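Local coordinates for Lin1840 protein (Listeria innocua serovar 6a, PDB 4ZOC) that probably cleaves terminal, non-reducing beta-D-glucosyl residues to release beta-D-glucose, as a family 3 beta-glucosidase involved in beta-1,2-glucan metabolism, at residues T154-F159 with V563-L568; Q643-D648 with K658-F663; Q647-S652 with P698-V703. The protein carries 2 engineered substitutions. All coordinates share one frame; numbering follows the deposited sequence.

Contact 1 of 3, residues T154-F159 with V563-L568; sequences TGEDPF and VYYNHL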
loop_
_atom_site.group_PDB
_atom_site.type_symbol
_atom_site.label_atom_id
_atom_site.label_comp_id
_atom_site.label_asym_id
_atom_site.label_seq_id
_atom_site.Cartn_x
_atom_site.Cartn_y
_atom_site.Cartn_z
ATOM N N THR A 154 4.631 -16.076 10.002
ATOM C CA THR A 154 5.512 -16.900 9.252
ATOM C C THR A 154 5.747 -16.362 7.846
ATOM O O THR A 154 6.430 -17.074 7.052
ATOM C CB THR A 154 5.097 -18.421 9.305
ATOM O OG1 THR A 154 3.699 -18.617 8.936
ATOM C CG2 THR A 154 5.322 -18.949 10.760
ATOM N N GLY A 155 5.163 -15.204 7.463
ATOM C CA GLY A 155 5.596 -14.539 6.221
ATOM C C GLY A 155 4.488 -14.225 5.204
ATOM O O GLY A 155 3.290 -14.045 5.561
ATOM N N GLU A 156 4.900 -14.140 3.941
ATOM C CA GLU A 156 4.041 -13.636 2.901
ATOM C C GLU A 156 3.152 -14.695 2.149
ATOM O O GLU A 156 2.335 -14.347 1.249
ATOM C CB GLU A 156 4.890 -12.852 1.883
ATOM C CG GLU A 156 5.639 -13.740 0.911
ATOM C CD GLU A 156 6.628 -12.975 0.078
ATOM O OE1 GLU A 156 7.196 -11.971 0.619
ATOM O OE2 GLU A 156 6.853 -13.378 -1.120
ATOM N N ASP A 157 3.249 -15.955 2.536
ATOM C CA ASP A 157 2.456 -17.007 1.877
ATOM C C ASP A 157 1.339 -17.568 2.720
ATOM O O ASP A 157 1.568 -18.081 3.803
ATOM C CB ASP A 157 3.354 -18.183 1.487
ATOM C CG ASP A 157 2.595 -19.173 0.649
ATOM O OD1 ASP A 157 2.032 -18.717 -0.379
ATOM O OD2 ASP A 157 2.481 -20.330 1.082
ATOM N N PRO A 158 0.104 -17.512 2.215
ATOM C CA PRO A 158 -1.025 -17.997 3.012
ATOM C C PRO A 158 -0.942 -19.489 3.227
ATOM O O PRO A 158 -1.388 -19.953 4.306
ATOM C CB PRO A 158 -2.251 -17.622 2.206
ATOM C CG PRO A 158 -1.779 -16.614 1.243
ATOM C CD PRO A 158 -0.325 -16.749 1.048
ATOM N N PHE A 159 -0.427 -20.250 2.232
ATOM C CA PHE A 159 -0.354 -21.753 2.423
ATOM C C PHE A 159 0.650 -22.161 3.500
ATOM O O PHE A 159 0.300 -22.902 4.468
ATOM C CB PHE A 159 -0.040 -22.510 1.125
ATOM C CG PHE A 159 -0.010 -23.987 1.270
ATOM C CD1 PHE A 159 -1.152 -24.670 1.458
ATOM C CD2 PHE A 159 1.178 -24.671 1.255
ATOM C CE1 PHE A 159 -1.130 -26.061 1.606
ATOM C CE2 PHE A 159 1.224 -26.023 1.420
ATOM C CZ PHE A 159 0.055 -26.703 1.595
ATOM N N VAL A 563 6.503 -6.058 -2.039
ATOM C CA VAL A 563 7.011 -6.938 -3.067
ATOM C C VAL A 563 6.878 -8.383 -2.531
ATOM O O VAL A 563 7.276 -8.681 -1.384
ATOM C CB VAL A 563 8.480 -6.600 -3.461
ATOM C CG1 VAL A 563 9.443 -6.649 -2.291
ATOM C CG2 VAL A 563 8.906 -7.532 -4.573
ATOM N N TYR A 564 6.340 -9.285 -3.355
ATOM C CA TYR A 564 6.036 -10.612 -2.883
ATOM C C TYR A 564 5.939 -11.562 -4.071
ATOM O O TYR A 564 5.683 -11.085 -5.213
ATOM C CB TYR A 564 4.754 -10.561 -1.992
ATOM C CG TYR A 564 3.583 -9.861 -2.607
ATOM C CD1 TYR A 564 2.694 -10.554 -3.404
ATOM C CD2 TYR A 564 3.386 -8.503 -2.475
ATOM C CE1 TYR A 564 1.591 -9.939 -3.979
ATOM C CE2 TYR A 564 2.298 -7.868 -3.073
ATOM C CZ TYR A 564 1.391 -8.573 -3.796
ATOM O OH TYR A 564 0.381 -7.941 -4.405
ATOM N N TYR A 565 6.131 -12.882 -3.856
ATOM C CA TYR A 565 6.280 -13.796 -4.963
ATOM C C TYR A 565 4.951 -14.093 -5.677
ATOM O O TYR A 565 4.945 -14.312 -6.883
ATOM C CB TYR A 565 6.974 -15.115 -4.571
ATOM C CG TYR A 565 5.950 -16.105 -4.021
ATOM C CD1 TYR A 565 5.515 -16.033 -2.708
ATOM C CD2 TYR A 565 5.374 -17.049 -4.852
ATOM C CE1 TYR A 565 4.520 -16.843 -2.258
ATOM C CE2 TYR A 565 4.397 -17.887 -4.421
ATOM C CZ TYR A 565 3.982 -17.785 -3.115
ATOM O OH TYR A 565 2.966 -18.602 -2.736
ATOM N N ASN A 566 3.846 -14.115 -4.917
ATOM C CA ASN A 566 2.542 -14.408 -5.434
ATOM C C ASN A 566 1.766 -13.235 -5.947
ATOM O O ASN A 566 0.625 -12.918 -5.550
ATOM C CB ASN A 566 1.789 -15.255 -4.423
ATOM C CG ASN A 566 1.621 -14.590 -3.102
ATOM O OD1 ASN A 566 2.423 -13.774 -2.624
ATOM N ND2 ASN A 566 0.542 -14.978 -2.464
ATOM N N HIS A 567 2.418 -12.553 -6.868
ATOM C CA HIS A 567 1.925 -11.337 -7.441
ATOM C C HIS A 567 1.184 -11.557 -8.774
ATOM O O HIS A 567 1.352 -12.575 -9.401
ATOM C CB HIS A 567 3.073 -10.322 -7.626
ATOM C CG HIS A 567 4.091 -10.770 -8.598
ATOM N ND1 HIS A 567 3.936 -10.627 -9.966
ATOM C CD2 HIS A 567 5.273 -11.405 -8.422
ATOM C CE1 HIS A 567 4.986 -11.142 -10.584
ATOM N NE2 HIS A 567 5.799 -11.624 -9.677
ATOM N N LEU A 568 0.320 -10.597 -9.114
ATOM C CA LEU A 568 -0.354 -10.580 -10.390
ATOM C C LEU A 568 0.545 -10.166 -11.537
ATOM O O LEU A 568 1.560 -9.495 -11.402
ATOM C CB LEU A 568 -1.607 -9.705 -10.354
ATOM C CG LEU A 568 -2.618 -9.966 -9.194
ATOM C CD1 LEU A 568 -3.864 -9.137 -9.449
ATOM C CD2 LEU A 568 -2.983 -11.422 -9.054
HETATM O O HOH W 1 6.631 -9.466 1.209
HETATM O O HOH W 2 1.438 -12.550 -0.313
HETATM O O HOH W 3 -0.398 -17.663 -2.665
#

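Contact 2 of 3, residues Q643-D648 with K658-F663; sequences QVYLQD and KELKAF. With MG (magnesium ion), chain D.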
loop_
_atom_site.group_PDB
_atom_site.type_symbol
_atom_site.label_atom_id
_atom_site.label_comp_id
_atom_site.label_asym_id
_atom_site.label_seq_id
_atom_site.Cartn_x
_atom_site.Cartn_y
_atom_site.Cartn_z
ATOM N N GLN A 643 9.635 -27.481 -3.136
ATOM C CA GLN A 643 8.456 -26.600 -3.207
ATOM C C GLN A 643 7.670 -26.882 -4.467
ATOM O O GLN A 643 8.270 -26.978 -5.544
ATOM C CB GLN A 643 8.877 -25.119 -3.182
ATOM C CG GLN A 643 9.690 -24.795 -1.934
ATOM C CD GLN A 643 10.612 -23.644 -2.059
ATOM O OE1 GLN A 643 10.268 -22.588 -2.582
ATOM N NE2 GLN A 643 11.778 -23.808 -1.531
ATOM N N VAL A 644 6.347 -26.927 -4.324
ATOM C CA VAL A 644 5.449 -27.063 -5.493
ATOM C C VAL A 644 4.499 -25.887 -5.527
ATOM O O VAL A 644 3.760 -25.630 -4.563
ATOM C CB VAL A 644 4.676 -28.384 -5.461
ATOM C CG1 VAL A 644 3.801 -28.513 -6.683
ATOM C CG2 VAL A 644 5.621 -29.558 -5.283
ATOM N N TYR A 645 4.491 -25.223 -6.697
ATOM C CA TYR A 645 3.639 -24.111 -6.982
ATOM C C TYR A 645 2.650 -24.402 -8.116
ATOM O O TYR A 645 2.913 -25.188 -9.063
ATOM C CB TYR A 645 4.509 -22.898 -7.338
ATOM C CG TYR A 645 5.503 -22.446 -6.301
ATOM C CD1 TYR A 645 6.743 -23.026 -6.227
ATOM C CD2 TYR A 645 5.232 -21.359 -5.496
ATOM C CE1 TYR A 645 7.698 -22.607 -5.307
ATOM C CE2 TYR A 645 6.134 -20.949 -4.507
ATOM C CZ TYR A 645 7.350 -21.558 -4.431
ATOM O OH TYR A 645 8.268 -21.171 -3.521
ATOM N N LEU A 646 1.499 -23.822 -7.994
ATOM C CA LEU A 646 0.512 -23.829 -9.033
ATOM C C LEU A 646 0.177 -22.379 -9.573
ATOM O O LEU A 646 0.138 -21.370 -8.801
ATOM C CB LEU A 646 -0.728 -24.435 -8.469
ATOM C CG LEU A 646 -1.577 -25.323 -9.356
ATOM C CD1 LEU A 646 -0.698 -26.442 -9.989
ATOM C CD2 LEU A 646 -2.680 -25.846 -8.451
ATOM N N GLN A 647 -0.015 -22.275 -10.888
ATOM C CA GLN A 647 -0.521 -21.146 -11.532
ATOM C C GLN A 647 -1.805 -21.466 -12.333
ATOM O O GLN A 647 -1.828 -22.429 -13.096
ATOM C CB GLN A 647 0.485 -20.551 -12.487
ATOM C CG GLN A 647 -0.027 -19.313 -13.231
ATOM C CD GLN A 647 0.937 -18.776 -14.284
ATOM O OE1 GLN A 647 1.843 -19.457 -14.739
ATOM N NE2 GLN A 647 0.757 -17.506 -14.644
ATOM N N ASP A 648 -2.839 -20.628 -12.176
ATOM C CA ASP A 648 -4.033 -20.609 -12.979
ATOM C C ASP A 648 -3.824 -19.582 -14.100
ATOM O O ASP A 648 -3.879 -18.388 -13.848
ATOM C CB ASP A 648 -5.235 -20.297 -12.098
ATOM C CG ASP A 648 -6.565 -20.546 -12.761
ATOM O OD1 ASP A 648 -6.636 -20.791 -14.006
ATOM O OD2 ASP A 648 -7.567 -20.471 -12.000
ATOM N N LYS A 658 2.230 -17.413 -9.433
ATOM C CA LYS A 658 2.463 -18.698 -8.746
ATOM C C LYS A 658 1.861 -18.610 -7.332
ATOM O O LYS A 658 1.871 -17.548 -6.700
ATOM C CB LYS A 658 3.995 -18.914 -8.409
ATOM C CG LYS A 658 4.886 -19.110 -9.506
ATOM C CD LYS A 658 6.272 -19.294 -8.950
ATOM C CE LYS A 658 7.260 -19.668 -10.023
ATOM N NZ LYS A 658 7.314 -19.023 -11.344
ATOM N N GLU A 659 1.461 -19.781 -6.817
ATOM C CA GLU A 659 1.131 -19.895 -5.428
ATOM C C GLU A 659 1.717 -21.177 -4.893
ATOM O O GLU A 659 1.538 -22.242 -5.545
ATOM C CB GLU A 659 -0.381 -19.917 -5.239
ATOM C CG GLU A 659 -1.137 -18.676 -5.643
ATOM C CD GLU A 659 -2.651 -18.849 -5.431
ATOM O OE1 GLU A 659 -3.269 -19.836 -5.835
ATOM O OE2 GLU A 659 -3.226 -17.995 -4.801
ATOM N N LEU A 660 2.339 -21.143 -3.715
ATOM C CA LEU A 660 2.817 -22.356 -3.111
ATOM C C LEU A 660 1.656 -23.241 -2.671
ATOM O O LEU A 660 0.719 -22.737 -2.021
ATOM C CB LEU A 660 3.662 -22.079 -1.842
ATOM C CG LEU A 660 4.435 -23.208 -1.214
ATOM C CD1 LEU A 660 5.599 -23.665 -2.097
ATOM C CD2 LEU A 660 4.883 -22.761 0.189
ATOM N N LYS A 661 1.713 -24.537 -3.023
ATOM C CA LYS A 661 0.642 -25.456 -2.679
ATOM C C LYS A 661 1.139 -26.760 -2.048
ATOM O O LYS A 661 0.295 -27.557 -1.609
ATOM C CB LYS A 661 -0.173 -25.803 -3.923
ATOM C CG LYS A 661 -0.902 -24.655 -4.591
ATOM C CD LYS A 661 -1.920 -24.021 -3.781
ATOM C CE LYS A 661 -2.636 -22.955 -4.631
ATOM N NZ LYS A 661 -3.592 -22.311 -3.708
ATOM N N ALA A 662 2.471 -26.950 -1.935
ATOM C CA ALA A 662 3.030 -28.053 -1.236
ATOM C C ALA A 662 4.471 -27.775 -0.975
ATOM O O ALA A 662 5.146 -27.077 -1.726
ATOM C CB ALA A 662 2.858 -29.404 -2.014
ATOM N N PHE A 663 4.953 -28.335 0.112
ATOM C CA PHE A 663 6.398 -28.278 0.423
ATOM C C PHE A 663 6.776 -29.418 1.365
ATOM O O PHE A 663 5.936 -29.849 2.178
ATOM C CB PHE A 663 6.765 -26.909 1.048
ATOM C CG PHE A 663 6.112 -26.656 2.391
ATOM C CD1 PHE A 663 4.892 -26.061 2.468
ATOM C CD2 PHE A 663 6.752 -27.023 3.571
ATOM C CE1 PHE A 663 4.328 -25.809 3.678
ATOM C CE2 PHE A 663 6.159 -26.765 4.792
ATOM C CZ PHE A 663 4.933 -26.163 4.856
HETATM MG MG MG D . -8.140 -21.066 -15.290
HETATM O O HOH W 4 -2.474 -20.782 -8.169
HETATM O O HOH W 5 -9.547 -20.530 -13.812
HETATM O O HOH W 6 -8.445 -23.006 -14.821
HETATM O O HOH W 7 -6.654 -21.489 -16.706
HETATM O O HOH W 8 -9.681 -21.160 -16.780
#

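Contact 3 of 3, residues Q647-S652 with P698-V703; sequences QDVTAS and PGLHRV. With MG (magnesium ion), chain D.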
loop_
_atom_site.group_PDB
_atom_site.type_symbol
_atom_site.label_atom_id
_atom_site.label_comp_id
_atom_site.label_asym_id
_atom_site.label_seq_id
_atom_site.Cartn_x
_atom_site.Cartn_y
_atom_site.Cartn_z
ATOM N N GLN A 647 -0.015 -22.275 -10.888
ATOM C CA GLN A 647 -0.521 -21.146 -11.532
ATOM C C GLN A 647 -1.805 -21.466 -12.333
ATOM O O GLN A 647 -1.828 -22.429 -13.096
ATOM C CB GLN A 647 0.485 -20.551 -12.487
ATOM C CG GLN A 647 -0.027 -19.313 -13.231
ATOM C CD GLN A 647 0.937 -18.776 -14.284
ATOM O OE1 GLN A 647 1.843 -19.457 -14.739
ATOM N NE2 GLN A 647 0.757 -17.506 -14.644
ATOM N N ASP A 648 -2.839 -20.628 -12.176
ATOM C CA ASP A 648 -4.033 -20.609 -12.979
ATOM C C ASP A 648 -3.824 -19.582 -14.100
ATOM O O ASP A 648 -3.879 -18.388 -13.848
ATOM C CB ASP A 648 -5.235 -20.297 -12.098
ATOM C CG ASP A 648 -6.565 -20.546 -12.761
ATOM O OD1 ASP A 648 -6.636 -20.791 -14.006
ATOM O OD2 ASP A 648 -7.567 -20.471 -12.000
ATOM N N VAL A 649 -3.623 -20.047 -15.320
ATOM C CA VAL A 649 -3.105 -19.188 -16.387
ATOM C C VAL A 649 -4.132 -18.132 -16.872
ATOM O O VAL A 649 -3.801 -16.946 -17.104
ATOM C CB VAL A 649 -2.584 -20.048 -17.543
ATOM C CG1 VAL A 649 -2.166 -19.189 -18.644
ATOM C CG2 VAL A 649 -1.406 -20.914 -17.111
ATOM N N THR A 650 -5.376 -18.577 -16.949
ATOM C CA THR A 650 -6.508 -17.728 -17.313
ATOM C C THR A 650 -7.657 -17.989 -16.369
ATOM O O THR A 650 -8.039 -19.126 -16.145
ATOM C CB THR A 650 -6.973 -18.032 -18.745
ATOM O OG1 THR A 650 -5.840 -17.986 -19.623
ATOM C CG2 THR A 650 -8.016 -17.016 -19.225
ATOM N N ALA A 651 -8.251 -16.935 -15.863
ATOM C CA ALA A 651 -9.378 -17.079 -14.969
ATOM C C ALA A 651 -10.322 -15.894 -15.030
ATOM O O ALA A 651 -10.011 -14.848 -15.568
ATOM C CB ALA A 651 -8.824 -17.298 -13.530
ATOM N N SER A 652 -11.476 -16.004 -14.413
ATOM C CA SER A 652 -12.405 -14.868 -14.328
ATOM C C SER A 652 -11.917 -13.740 -13.345
ATOM O O SER A 652 -12.494 -12.672 -13.297
ATOM C CB SER A 652 -13.766 -15.410 -13.909
ATOM O OG SER A 652 -13.643 -15.949 -12.603
ATOM N N PRO A 698 -12.569 -24.855 -15.418
ATOM C CA PRO A 698 -11.759 -25.604 -16.362
ATOM C C PRO A 698 -10.760 -24.648 -17.023
ATOM O O PRO A 698 -11.083 -23.422 -17.226
ATOM C CB PRO A 698 -12.745 -26.190 -17.357
ATOM C CG PRO A 698 -13.981 -25.385 -17.185
ATOM C CD PRO A 698 -13.972 -24.701 -15.829
ATOM N N GLY A 699 -9.592 -25.210 -17.306
ATOM C CA GLY A 699 -8.587 -24.493 -18.064
ATOM C C GLY A 699 -7.190 -24.985 -17.722
ATOM O O GLY A 699 -7.029 -25.979 -17.043
ATOM N N LEU A 700 -6.203 -24.238 -18.238
ATOM C CA LEU A 700 -4.830 -24.512 -18.164
ATOM C C LEU A 700 -4.232 -24.058 -16.832
ATOM O O LEU A 700 -4.443 -22.886 -16.413
ATOM C CB LEU A 700 -4.090 -23.734 -19.261
ATOM C CG LEU A 700 -2.564 -24.070 -19.400
ATOM C CD1 LEU A 700 -2.194 -25.542 -19.672
ATOM C CD2 LEU A 700 -1.927 -23.176 -20.495
ATOM N N HIS A 701 -3.428 -24.930 -16.227
ATOM C CA HIS A 701 -2.638 -24.590 -15.016
ATOM C C HIS A 701 -1.212 -24.971 -15.287
ATOM O O HIS A 701 -0.959 -25.906 -16.075
ATOM C CB HIS A 701 -3.129 -25.347 -13.794
ATOM C CG HIS A 701 -4.473 -24.884 -13.310
ATOM N ND1 HIS A 701 -4.645 -24.136 -12.182
ATOM C CD2 HIS A 701 -5.710 -25.041 -13.852
ATOM C CE1 HIS A 701 -5.918 -23.808 -12.064
ATOM N NE2 HIS A 701 -6.593 -24.398 -13.038
ATOM N N ARG A 702 -0.279 -24.271 -14.683
ATOM C CA ARG A 702 1.115 -24.650 -14.649
ATOM C C ARG A 702 1.504 -25.110 -13.286
ATOM O O ARG A 702 1.072 -24.578 -12.307
ATOM C CB ARG A 702 2.021 -23.488 -15.051
ATOM C CG ARG A 702 1.778 -23.045 -16.486
ATOM C CD ARG A 702 2.788 -22.003 -16.859
ATOM N NE ARG A 702 2.431 -21.534 -18.174
ATOM C CZ ARG A 702 2.007 -20.310 -18.496
ATOM N NH1 ARG A 702 1.868 -19.337 -17.597
ATOM N NH2 ARG A 702 1.700 -20.049 -19.750
ATOM N N VAL A 703 2.393 -26.073 -13.251
ATOM C CA VAL A 703 2.864 -26.756 -12.069
ATOM C C VAL A 703 4.373 -26.553 -12.063
ATOM O O VAL A 703 5.057 -26.856 -13.056
ATOM C CB VAL A 703 2.545 -28.307 -12.100
ATOM C CG1 VAL A 703 3.001 -28.942 -10.782
ATOM C CG2 VAL A 703 1.044 -28.564 -12.226
HETATM MG MG MG D . -8.140 -21.066 -15.290
HETATM O O HOH W 9 0.988 -16.536 -17.871
HETATM O O HOH W 5 -9.547 -20.530 -13.812
HETATM O O HOH W 7 -6.654 -21.489 -16.706
HETATM O O HOH W 8 -9.681 -21.160 -16.780
HETATM O O HOH W 6 -8.445 -23.006 -14.821
#

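Contact 1 of 3, residues T154-F159 with V563-L568
Glu156 holds CG between its backbone N and carbonyl carbon (chi1 79°), whereas Asp157 swings CG anti to N (chi1 -172°), and these two choices bring both carboxylates to the same edge of the Tyr565 ring. The place is a joint between the TIM-barrel N-terminal domain, where Asp157 is the N-cap of helix 158-173, and a loop of the family 3 C-terminal domain. Asp157 divides its oxygens: OD2 caps the helix by accepting from Leu160 N, while OD1 accepts a hydrogen bond from Tyr565 OH at 2.5 Å, from above the carboxylate plane. The same phenol oxygen also pairs with Leu660 N in the fibronectin-like domain, so one hydroxyl ties three parts of the chain together.

Further along the edge, the Glu156 carboxylate lies nearly coplanar with the Tyr565 ring, 6° apart, and OE2 sits 3.4 Å from Tyr565 CD1. OE2 also accepts from Tyr565 N at 2.9 Å, which holds the loop backbone beside the ring. Behind it, Glu156 CD rests on Tyr564 CB at 3.7 Å. The Tyr564 ring stands almost perpendicular to the carboxylate; its OH hydrogen-bonds Glu200 of the second subunit, and Arg143 makes a cation-pi contact with the ring. Glu156 OE1 turns instead to Ser553 N.

Asn566, the centre of an inverse gamma turn, lays its CB over one face of Tyr565, near the rim. Phe598 stacks on this ring too. The Asn566 amide completes the joint through water: one molecule donates to Asn566 OD1 at 2.8 Å and also to Glu156 O, and another gives a weak hydrogen bond to Asp157 OD1 and accepts from Asn566 ND2 at 2.9 Å.

Contact 2 of 3, residues Q643-D648 with K658-F663
The Tyr645 ring is sandwiched by Leu660 of the opposing strand and Lys658 just before it: Leu660 CD1 lies over one face, 3.8 Å from the ring centroid in a CH-pi contact, and Lys658 CD lies over the other. Leu660 CD1 also reaches Gln643 CB, at 3.7 Å. Tyr645 OH donates to Gln643 OE1 at 2.6 Å, in the plane of that amide carbonyl, two residues back on its own strand. Beyond the ring, the Lys658 amine end goes on to a cation-pi contact with Phe704.

This is the beta hairpin of strands 638-648 and 659-668 in the fibronectin type III-like domain, antiparallel with a strong twist, the short segments making an angle of 137°. A classic beta bulge interrupts it, with Lys661 and Ala662 both facing Val644. Val644 O is gripped twice: Lys661 N approaches almost head-on at 2.8 Å, and Ala662 N sits in the carbonyl plane at a longer 3.2 Å. Val644 N closes the pair onto Ala662 O, and Leu646 with Glu659 forms the next hydrogen-bonded pair. On the face opposite Tyr645, Val644 CB meets Ala662 CB at 4.0 Å, and both pack against Phe678 and Leu680 of strand 673-680.

On that same face Lys661 lays CG against Leu646 CB, 3.9 Å away. Its chain bends at chi2 (-63°) and carries NZ to a salt bridge with Glu659 OE1 whose hydrogen bond is weak. The stronger partner of Glu659 is Arg655, and a water donates both to Glu659 OE1, at 2.6 Å, and to Leu646 O. With two cations and a water proton directed at it, the buried Glu659 carboxylate probably stays ionised, while on the other face the Tyr645 ring is held between a leucine methyl and the aliphatic part of a lysine.

Contact 3 of 3, residues Q647-S652 with P698-V703
Gln647 and Arg702 run side by side in the same direction and make up the tight end of the contact. Their backbones form a hydrogen-bonded antiparallel pair, N to O both ways, and above it Arg702 NH1 donates to Gln647 OE1 at 2.9 Å. The oxygen lies at the guanidinium edge, whereas the donor stands 45° out of the Gln647 amide plane. Gln647 CG anti to its backbone N (chi1 179°) with an extended chain beyond carries the amide out to meet the arginine. Val649 closes one guanidinium face, with CG2 over its centre, 3.7 Å from Arg702 CZ; the same methyl touches Leu700 CG.

On the other side of the sheet, Asp648 and His701 are a non-hydrogen-bonded pair. Asp648 OD1 lies over one face of the imidazole, carboxylate and ring planes 25° apart, and Asp648 CG comes within 3.4 Å of His701 CE1. Phe685 meets the His701 ring edge-to-face.

Past Val649 N, which bonds Leu700 O at 3.2 Å, the chains diverge and water and metal take over. Magnesium binds Asp648 OD1 at 2.0 Å and Thr650 O beside it, and four waters complete an octahedron. Two of these waters span to the facing segment, one donating to Leu700 O in the strand at 2.6 Å and another to Pro698 O just before it at 2.7 Å; the metal would be expected to polarise them into stronger donors. On the guanidinium side a further water accepts from Arg702 NH1. Around Thr650 and Leu700 the second subunit packs on the contact with its Ala283 and Arg284, and Ala651 bonds it through the backbone. Altogether this is the end of an antiparallel strand pair in a fibronectin type III-like sheet, finished by an octahedral magnesium site.

Overall arrangement
Contact 1 comes first, joining a helix start in the TIM-barrel domain to a loop some 400 residues later; contacts 2 and 3 follow inside the fibronectin type III-like domain. Those two share strand 638-648, which lies between 659-668 and 699-706 in one five-stranded sheet; their centres are about 12 Å apart, and Leu646 packs on Val703. Contacts 1 and 2, centres about 11 Å apart, touch directly, with Phe159 against the edge strand 659-668. Contact 3, its centre about 18 Å from that of contact 1, does not touch it. The series thus runs from the interdomain joint, through the hairpin, to the magnesium site, and both of its ends touch the second subunit.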